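Local coordinates for 2-oxoglutarate carboxylase small subunit (Hydrogenobacter thermophilus, PDB 7KCT), which is the biotin carboxylase-type subunit of a carboxylase, built around an ATP-grasp domain and binding adenosine-5'-diphosphate, at residues 337-342 against 398-403. Residues are numbered along the deposited sequence; the frame is centred on the assembly and turned at random.
Sequences RFNGYS and IVWAPL
N339 meets W400 where two antiparallel strands, 341-351 and 393-401, come to lie side by side as neighbours in an antiparallel sheet, the 398-403 side belonging to the C-terminal domain of the biotin carboxylase fold. Just ahead of the first strand, the carbonyl O of N339 accepts a bond from the indole NE1 of W400, 2.8 Å long and almost straight (174° at the hydrogen). The acceptor lies in the indole plane, at the ring edge, whereas the donor is tilted out of the carbonyl plane. The N339 side chain also meets the indole at CZ2, crossing the W400 side chain at about a right angle, with ND2 coming 3.7 Å from CZ2 of W400 and the amide and ring planes 57° apart. The CA of G340 passes close to A401 O and P402 O, and a beta carbon there would have no room beside A401 O and W400 NE1.

The strand proper begins at Y341, which forms the antiparallel hydrogen-bonded pair with A401: Y341 N to A401 O and A401 N to Y341 O, both 2.9 Å. Its phenol ring shares a sheet face with A401 and turns the CD1 edge to the carbonyl O of P402, 3.7 Å away, while P251 and L253 also touch the Y341 side chain. S342 pairs with W400 without mutual backbone bonds, and their side chains project from the other face, where V307 and M310 of helix 305-312 pack on S342. The hydroxyl of S342 stands anti to its own backbone N (chi1 174°), which carries OG across to the second strand; there it donates to V399 O at 2.8 Å and rests 3.6 Å from CG2 of I398.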
loop_
_atom_site.group_PDB
_atom_site.type_symbol
_atom_site.label_atom_id
_atom_site.label_comp_id
_atom_site.label_asym_id
_atom_site.label_seq_id
_atom_site.Cartn_x
_atom_site.Cartn_y
_atom_site.Cartn_z
ATOM N N ARG A 337 19.656 -6.107 0.664
ATOM C CA ARG A 337 19.346 -6.116 2.089
ATOM C C ARG A 337 17.966 -6.720 2.352
ATOM O O ARG A 337 17.068 -6.679 1.509
ATOM C CB ARG A 337 19.378 -4.698 2.653
ATOM C CG ARG A 337 20.668 -3.897 2.397
ATOM C CD ARG A 337 21.636 -3.957 3.560
ATOM N NE ARG A 337 22.879 -3.245 3.266
ATOM C CZ ARG A 337 23.915 -3.789 2.633
ATOM N NH1 ARG A 337 23.852 -5.052 2.234
ATOM N NH2 ARG A 337 25.013 -3.080 2.395
ATOM N N PHE A 338 17.791 -7.243 3.557
ATOM C CA PHE A 338 16.557 -7.899 3.956
ATOM C C PHE A 338 16.040 -7.141 5.171
ATOM O O PHE A 338 16.419 -7.426 6.311
ATOM C CB PHE A 338 16.815 -9.328 4.223
ATOM C CG PHE A 338 17.421 -10.068 3.046
ATOM C CD1 PHE A 338 16.635 -10.421 1.962
ATOM C CD2 PHE A 338 18.776 -10.420 3.040
ATOM C CE1 PHE A 338 17.174 -11.122 0.892
ATOM C CE2 PHE A 338 19.327 -11.137 1.978
ATOM C CZ PHE A 338 18.527 -11.471 0.894
ATOM N N ASN A 339 15.176 -6.159 4.909
ATOM C CA ASN A 339 14.706 -5.202 5.903
ATOM C C ASN A 339 13.331 -5.637 6.380
ATOM O O ASN A 339 12.362 -5.573 5.619
ATOM C CB ASN A 339 14.685 -3.806 5.273
ATOM C CG ASN A 339 14.162 -2.727 6.210
ATOM O OD1 ASN A 339 14.368 -2.775 7.407
ATOM N ND2 ASN A 339 13.533 -1.708 5.637
ATOM N N GLY A 340 13.253 -6.107 7.630
ATOM C CA GLY A 340 11.973 -6.371 8.247
ATOM C C GLY A 340 11.304 -7.639 7.754
ATOM O O GLY A 340 11.925 -8.590 7.287
ATOM N N TYR A 341 9.980 -7.642 7.889
ATOM C CA TYR A 341 9.181 -8.830 7.671
ATOM C C TYR A 341 7.924 -8.469 6.895
ATOM O O TYR A 341 7.332 -7.427 7.148
ATOM C CB TYR A 341 8.772 -9.455 9.012
ATOM C CG TYR A 341 9.901 -10.061 9.782
ATOM C CD1 TYR A 341 10.638 -9.303 10.672
ATOM C CD2 TYR A 341 10.247 -11.391 9.603
ATOM C CE1 TYR A 341 11.692 -9.860 11.374
ATOM C CE2 TYR A 341 11.310 -11.954 10.293
ATOM C CZ TYR A 341 12.033 -11.183 11.165
ATOM O OH TYR A 341 13.085 -11.740 11.856
ATOM N N SER A 342 7.506 -9.364 6.009
ATOM C CA SER A 342 6.357 -9.187 5.151
ATOM C C SER A 342 5.583 -10.485 5.099
ATOM O O SER A 342 6.168 -11.570 5.078
ATOM C CB SER A 342 6.819 -8.720 3.760
ATOM O OG SER A 342 5.736 -8.670 2.847
ATOM N N ILE A 398 -0.963 -7.915 1.279
ATOM C CA ILE A 398 0.453 -7.970 1.648
ATOM C C ILE A 398 0.730 -6.916 2.684
ATOM O O ILE A 398 0.287 -5.772 2.526
ATOM C CB ILE A 398 1.369 -7.753 0.435
ATOM C CG1 ILE A 398 1.056 -8.791 -0.621
ATOM C CG2 ILE A 398 2.863 -7.797 0.867
ATOM C CD1 ILE A 398 0.533 -8.198 -1.895
ATOM N N VAL A 399 1.455 -7.276 3.750
ATOM C CA VAL A 399 1.829 -6.287 4.740
ATOM C C VAL A 399 3.324 -6.347 4.980
ATOM O O VAL A 399 4.002 -7.325 4.647
ATOM C CB VAL A 399 1.084 -6.396 6.100
ATOM C CG1 VAL A 399 -0.415 -6.446 5.869
ATOM C CG2 VAL A 399 1.580 -7.596 6.983
ATOM N N TRP A 400 3.832 -5.255 5.535
ATOM C CA TRP A 400 5.242 -5.141 5.905
ATOM C C TRP A 400 5.336 -4.491 7.282
ATOM O O TRP A 400 4.547 -3.600 7.599
ATOM C CB TRP A 400 6.070 -4.300 4.875
ATOM C CG TRP A 400 7.541 -4.114 5.337
ATOM C CD1 TRP A 400 8.594 -4.918 5.042
ATOM C CD2 TRP A 400 8.059 -3.079 6.174
ATOM N NE1 TRP A 400 9.754 -4.445 5.644
ATOM C CE2 TRP A 400 9.434 -3.323 6.362
ATOM C CE3 TRP A 400 7.496 -1.952 6.766
ATOM C CZ2 TRP A 400 10.233 -2.502 7.148
ATOM C CZ3 TRP A 400 8.278 -1.154 7.537
ATOM C CH2 TRP A 400 9.639 -1.426 7.718
ATOM N N ALA A 401 6.305 -4.923 8.096
ATOM C CA ALA A 401 6.614 -4.227 9.343
ATOM C C ALA A 401 8.076 -4.464 9.693
ATOM O O ALA A 401 8.697 -5.398 9.181
ATOM C CB ALA A 401 5.738 -4.715 10.496
ATOM N N PRO A 402 8.637 -3.675 10.625
ATOM C CA PRO A 402 10.053 -3.915 11.007
ATOM C C PRO A 402 10.231 -5.195 11.807
ATOM O O PRO A 402 11.282 -5.838 11.708
ATOM C CB PRO A 402 10.440 -2.670 11.833
ATOM C CG PRO A 402 9.299 -1.642 11.561
ATOM C CD PRO A 402 8.074 -2.513 11.326
ATOM N N LEU A 403 9.224 -5.606 12.567
ATOM C CA LEU A 403 9.311 -6.771 13.432
ATOM C C LEU A 403 8.219 -7.769 13.065
ATOM O O LEU A 403 7.137 -7.378 12.617
ATOM C CB LEU A 403 9.138 -6.392 14.913
ATOM C CG LEU A 403 10.021 -5.262 15.440
ATOM C CD1 LEU A 403 9.590 -4.823 16.829
ATOM C CD2 LEU A 403 11.499 -5.698 15.438
#